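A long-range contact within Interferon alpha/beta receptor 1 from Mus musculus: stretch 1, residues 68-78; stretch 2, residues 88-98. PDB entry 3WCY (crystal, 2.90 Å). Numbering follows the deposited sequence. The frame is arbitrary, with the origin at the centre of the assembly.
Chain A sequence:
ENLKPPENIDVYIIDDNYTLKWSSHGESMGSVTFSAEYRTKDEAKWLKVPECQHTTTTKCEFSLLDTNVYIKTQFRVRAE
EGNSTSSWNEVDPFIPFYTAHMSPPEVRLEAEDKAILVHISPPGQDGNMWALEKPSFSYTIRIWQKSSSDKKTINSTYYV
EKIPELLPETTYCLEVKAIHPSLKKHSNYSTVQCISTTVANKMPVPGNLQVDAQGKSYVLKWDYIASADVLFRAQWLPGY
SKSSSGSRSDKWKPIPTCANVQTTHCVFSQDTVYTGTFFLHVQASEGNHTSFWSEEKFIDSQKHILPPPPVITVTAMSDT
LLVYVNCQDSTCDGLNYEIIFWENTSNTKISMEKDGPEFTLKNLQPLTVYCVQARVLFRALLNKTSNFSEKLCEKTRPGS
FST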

# COMPACT_ATOMS: atom_id res chain seq x y z
N ASN A 68 -6.11 -17.45 -20.91
CA ASN A 68 -5.06 -16.63 -20.30
C ASN A 68 -4.88 -15.32 -21.06
O ASN A 68 -4.62 -15.33 -22.26
CB ASN A 68 -3.74 -17.43 -20.21
CG ASN A 68 -2.64 -16.85 -19.35
OD1 ASN A 68 -2.35 -15.65 -19.33
ND2 ASN A 68 -1.90 -17.74 -18.69
N VAL A 69 -5.05 -14.20 -20.34
CA VAL A 69 -4.95 -12.83 -20.87
C VAL A 69 -3.50 -12.35 -21.10
O VAL A 69 -3.31 -11.24 -21.61
CB VAL A 69 -5.76 -11.81 -20.00
CG1 VAL A 69 -7.25 -12.13 -20.00
CG2 VAL A 69 -5.22 -11.72 -18.57
N TYR A 70 -2.48 -13.16 -20.71
CA TYR A 70 -1.06 -12.80 -20.83
C TYR A 70 -0.26 -13.61 -21.86
O TYR A 70 0.93 -13.34 -22.05
CB TYR A 70 -0.37 -12.88 -19.47
CG TYR A 70 -0.96 -12.01 -18.39
CD1 TYR A 70 -1.77 -12.55 -17.40
CD2 TYR A 70 -0.66 -10.65 -18.32
CE1 TYR A 70 -2.29 -11.76 -16.37
CE2 TYR A 70 -1.18 -9.85 -17.30
CZ TYR A 70 -1.99 -10.41 -16.33
OH TYR A 70 -2.50 -9.64 -15.33
N ILE A 71 -0.90 -14.60 -22.50
CA ILE A 71 -0.27 -15.46 -23.50
C ILE A 71 -0.62 -15.00 -24.94
O ILE A 71 -1.31 -13.99 -25.10
CB ILE A 71 -0.58 -16.97 -23.23
CG1 ILE A 71 -2.06 -17.33 -23.45
CG2 ILE A 71 -0.08 -17.39 -21.84
CD1 ILE A 71 -2.37 -18.83 -23.57
N LYS A 72 -0.13 -15.73 -25.98
CA LYS A 72 -0.41 -15.40 -27.38
C LYS A 72 -1.80 -15.92 -27.76
O LYS A 72 -2.08 -17.11 -27.61
CB LYS A 72 0.67 -15.97 -28.32
CG LYS A 72 2.09 -15.48 -28.04
CD LYS A 72 2.94 -16.52 -27.30
CE LYS A 72 3.72 -17.45 -28.21
NZ LYS A 72 2.87 -18.52 -28.79
N THR A 73 -2.68 -15.01 -28.23
CA THR A 73 -4.07 -15.31 -28.61
C THR A 73 -4.40 -14.78 -30.02
O THR A 73 -3.81 -13.78 -30.44
CB THR A 73 -5.02 -14.78 -27.50
OG1 THR A 73 -4.53 -15.17 -26.21
CG2 THR A 73 -6.47 -15.26 -27.67
N GLN A 74 -5.33 -15.45 -30.74
CA GLN A 74 -5.78 -15.09 -32.09
C GLN A 74 -7.28 -15.32 -32.30
O GLN A 74 -7.91 -16.05 -31.52
CB GLN A 74 -4.97 -15.87 -33.14
CG GLN A 74 -4.55 -15.04 -34.34
CD GLN A 74 -3.53 -15.75 -35.20
OE1 GLN A 74 -2.47 -16.18 -34.73
NE2 GLN A 74 -3.82 -15.87 -36.48
N PHE A 75 -7.86 -14.70 -33.35
CA PHE A 75 -9.28 -14.82 -33.69
C PHE A 75 -9.49 -15.19 -35.17
O PHE A 75 -8.76 -14.70 -36.03
CB PHE A 75 -10.03 -13.51 -33.40
CG PHE A 75 -9.84 -12.86 -32.05
CD1 PHE A 75 -10.23 -13.50 -30.88
CD2 PHE A 75 -9.36 -11.55 -31.95
CE1 PHE A 75 -10.10 -12.88 -29.64
CE2 PHE A 75 -9.23 -10.94 -30.70
CZ PHE A 75 -9.59 -11.60 -29.55
N ARG A 76 -10.53 -16.01 -35.45
CA ARG A 76 -10.94 -16.44 -36.79
C ARG A 76 -12.45 -16.32 -36.90
O ARG A 76 -13.17 -16.98 -36.14
CB ARG A 76 -10.49 -17.87 -37.12
CG ARG A 76 -9.08 -17.97 -37.71
CD ARG A 76 -8.56 -19.41 -37.80
NE ARG A 76 -8.68 -20.13 -36.52
CZ ARG A 76 -7.78 -20.11 -35.54
NH1 ARG A 76 -6.65 -19.42 -35.67
NH2 ARG A 76 -7.99 -20.80 -34.43
N VAL A 77 -12.92 -15.45 -37.80
CA VAL A 77 -14.34 -15.17 -38.04
C VAL A 77 -14.65 -15.45 -39.50
O VAL A 77 -13.91 -15.01 -40.38
CB VAL A 77 -14.73 -13.71 -37.64
CG1 VAL A 77 -16.24 -13.51 -37.71
CG2 VAL A 77 -14.20 -13.34 -36.26
N ARG A 78 -15.75 -16.19 -39.76
CA ARG A 78 -16.24 -16.54 -41.10
C ARG A 78 -17.76 -16.74 -41.13
O ARG A 78 -18.37 -17.10 -40.12
CB ARG A 78 -15.49 -17.74 -41.71
CG ARG A 78 -15.72 -19.10 -41.03
CD ARG A 78 -16.34 -20.11 -41.98
NE ARG A 78 -16.38 -21.46 -41.40
CZ ARG A 78 -15.50 -22.42 -41.66
NH1 ARG A 78 -14.49 -22.19 -42.50
NH2 ARG A 78 -15.61 -23.61 -41.09
N TRP A 88 -12.44 -13.72 -44.36
CA TRP A 88 -11.46 -14.73 -43.92
C TRP A 88 -10.49 -14.17 -42.86
O TRP A 88 -9.29 -14.04 -43.10
CB TRP A 88 -10.73 -15.40 -45.11
N ASN A 89 -11.05 -13.83 -41.68
CA ASN A 89 -10.34 -13.25 -40.55
C ASN A 89 -9.27 -14.17 -39.97
O ASN A 89 -9.52 -15.36 -39.75
CB ASN A 89 -11.33 -12.81 -39.46
CG ASN A 89 -10.71 -12.04 -38.30
OD1 ASN A 89 -10.39 -10.86 -38.41
ND2 ASN A 89 -10.57 -12.70 -37.16
N GLU A 90 -8.09 -13.57 -39.78
CA GLU A 90 -6.86 -14.19 -39.31
C GLU A 90 -5.79 -13.09 -39.32
O GLU A 90 -5.07 -12.90 -40.30
CB GLU A 90 -6.44 -15.34 -40.24
CG GLU A 90 -5.05 -15.88 -39.97
CD GLU A 90 -5.06 -17.30 -39.44
OE1 GLU A 90 -4.09 -17.69 -38.76
OE2 GLU A 90 -6.05 -18.02 -39.70
N VAL A 91 -5.72 -12.35 -38.21
CA VAL A 91 -4.98 -11.11 -38.09
C VAL A 91 -3.62 -11.37 -37.48
O VAL A 91 -3.11 -12.49 -37.51
CB VAL A 91 -5.73 -10.09 -37.22
CG1 VAL A 91 -5.69 -10.50 -35.76
CG2 VAL A 91 -5.14 -8.70 -37.41
N ASP A 92 -3.03 -10.32 -36.92
CA ASP A 92 -1.72 -10.47 -36.28
C ASP A 92 -1.88 -11.02 -34.84
O ASP A 92 -2.65 -10.43 -34.07
CB ASP A 92 -0.99 -9.11 -36.26
CG ASP A 92 0.44 -9.14 -35.75
OD1 ASP A 92 0.63 -9.19 -34.51
OD2 ASP A 92 1.37 -9.07 -36.58
N PRO A 93 -1.19 -12.13 -34.47
CA PRO A 93 -1.32 -12.65 -33.09
C PRO A 93 -0.79 -11.66 -32.05
O PRO A 93 0.29 -11.08 -32.23
CB PRO A 93 -0.51 -13.95 -33.12
CG PRO A 93 0.44 -13.79 -34.24
CD PRO A 93 -0.26 -12.95 -35.27
N PHE A 94 -1.56 -11.44 -30.96
CA PHE A 94 -1.22 -10.48 -29.92
C PHE A 94 -1.55 -10.93 -28.48
O PHE A 94 -2.34 -11.85 -28.28
CB PHE A 94 -1.90 -9.12 -30.22
CG PHE A 94 -3.40 -9.10 -30.04
CD1 PHE A 94 -3.97 -8.62 -28.87
CD2 PHE A 94 -4.24 -9.57 -31.04
CE1 PHE A 94 -5.36 -8.61 -28.69
CE2 PHE A 94 -5.63 -9.56 -30.86
CZ PHE A 94 -6.18 -9.08 -29.69
N ILE A 95 -0.95 -10.23 -27.49
CA ILE A 95 -1.22 -10.45 -26.07
C ILE A 95 -2.33 -9.44 -25.69
O ILE A 95 -2.09 -8.23 -25.78
CB ILE A 95 0.06 -10.30 -25.19
CG1 ILE A 95 1.17 -11.29 -25.61
CG2 ILE A 95 -0.26 -10.44 -23.71
CD1 ILE A 95 2.34 -10.63 -26.31
N PRO A 96 -3.55 -9.91 -25.31
CA PRO A 96 -4.64 -8.96 -25.02
C PRO A 96 -4.42 -7.90 -23.93
O PRO A 96 -5.07 -6.85 -23.98
CB PRO A 96 -5.84 -9.87 -24.71
CG PRO A 96 -5.26 -11.20 -24.40
CD PRO A 96 -4.01 -11.31 -25.20
N PHE A 97 -3.51 -8.14 -22.99
CA PHE A 97 -3.17 -7.25 -21.87
C PHE A 97 -2.58 -5.88 -22.27
O PHE A 97 -2.63 -4.95 -21.46
CB PHE A 97 -2.28 -7.99 -20.85
CG PHE A 97 -1.89 -7.24 -19.60
CD1 PHE A 97 -2.86 -6.72 -18.75
CD2 PHE A 97 -0.55 -7.11 -19.24
CE1 PHE A 97 -2.49 -6.03 -17.59
CE2 PHE A 97 -0.19 -6.44 -18.07
CZ PHE A 97 -1.17 -5.90 -17.25
N TYR A 98 -2.06 -5.74 -23.50
CA TYR A 98 -1.49 -4.48 -23.97
C TYR A 98 -2.52 -3.60 -24.71
O TYR A 98 -2.46 -2.37 -24.62
CB TYR A 98 -0.24 -4.71 -24.85
CG TYR A 98 0.91 -5.41 -24.17
CD1 TYR A 98 1.66 -4.78 -23.18
CD2 TYR A 98 1.33 -6.67 -24.60
CE1 TYR A 98 2.75 -5.41 -22.57
CE2 TYR A 98 2.43 -7.30 -24.01
CZ TYR A 98 3.14 -6.67 -23.00
OH TYR A 98 4.22 -7.29 -22.41

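Although the two stretches run antiparallel over most of their length and bury 917 Å² between them, they form a single beta bridge, between Thr73 and Phe94. Both backbone bonds of this pair are well directed: Thr73 N donates to Phe94 O at 3.2 Å, and Phe94 N donates to Thr73 O at 3.3 Å, with N-H...O angles of 161° and 159°. On either side of the bridge the strand-like pairing gives way to weaker backbone links and side-chain packing.

Toward the start of stretch 1, the chain meets Pro96 and Phe97. The weak hydrogen bond from Phe97 N to Val69 O (3.4 Å, 129°) is strongly bent. Proline at position 96 has no amide hydrogen to offer, but its CA-to-CB bond points toward stretch 1 and its CG lies 3.4 Å from Val69 O, so the contact here is one of packing. Ile95 adds a methyl group, its CG2 lying 3.5 Å from Tyr70 O. Next to it, Tyr70 and Phe97 form an edge-to-face aromatic pair. Tyr70 CE2 comes within 3.4 Å of Phe97 CD2, the ring centroids are 4.8 Å apart and the planes are inclined at 65°. The CA-to-CB bond of Tyr70 points away from stretch 2, yet its m rotamer (chi1 -58°) brings the ring back to Phe97, whose own CA-to-CB bond points toward stretch 1. Both residues are buried, and the tyrosine hydroxyl is satisfied elsewhere in the structure. Within stretch 1, Asn68 OD1 accepts a hydrogen bond from Tyr70 N at 2.8 Å.

A second aromatic pair lies beside the bridge. The side chain of Phe94 also leaves the backbone away from stretch 1, but with chi1 at 71° (p) its ring reaches Phe75, where Phe75 CE2 and Phe94 CZ are 3.7 Å apart. The two rings meet obliquely and cover part of each other, although both residues remain partly exposed.

Gln74 extends along stretch 2, with its OE1 3.4 Å from Pro93 CB and its NE2 2.9 Å from Glu90 OE1. Its length lets the amide reach Glu90 although its CA-to-CB bond runs sideways.

Near the end of stretch 1, the CA-to-CB bond of Asn89 points toward stretch 1, which covers 88 Å² of this partly exposed residue. Asn89 ND2 is 2.9 Å from Phe75 O, but the angle is too poor for a hydrogen bond, while Asn89 N makes a weak one to Val77 O at 3.4 Å. Arg76 CA approaches Asn89 O at 3.5 Å in a CA-H...O contact. The charges of Arg76 NH1 and Glu90 OE2, 4.3 Å apart, are near each other without forming a salt bridge.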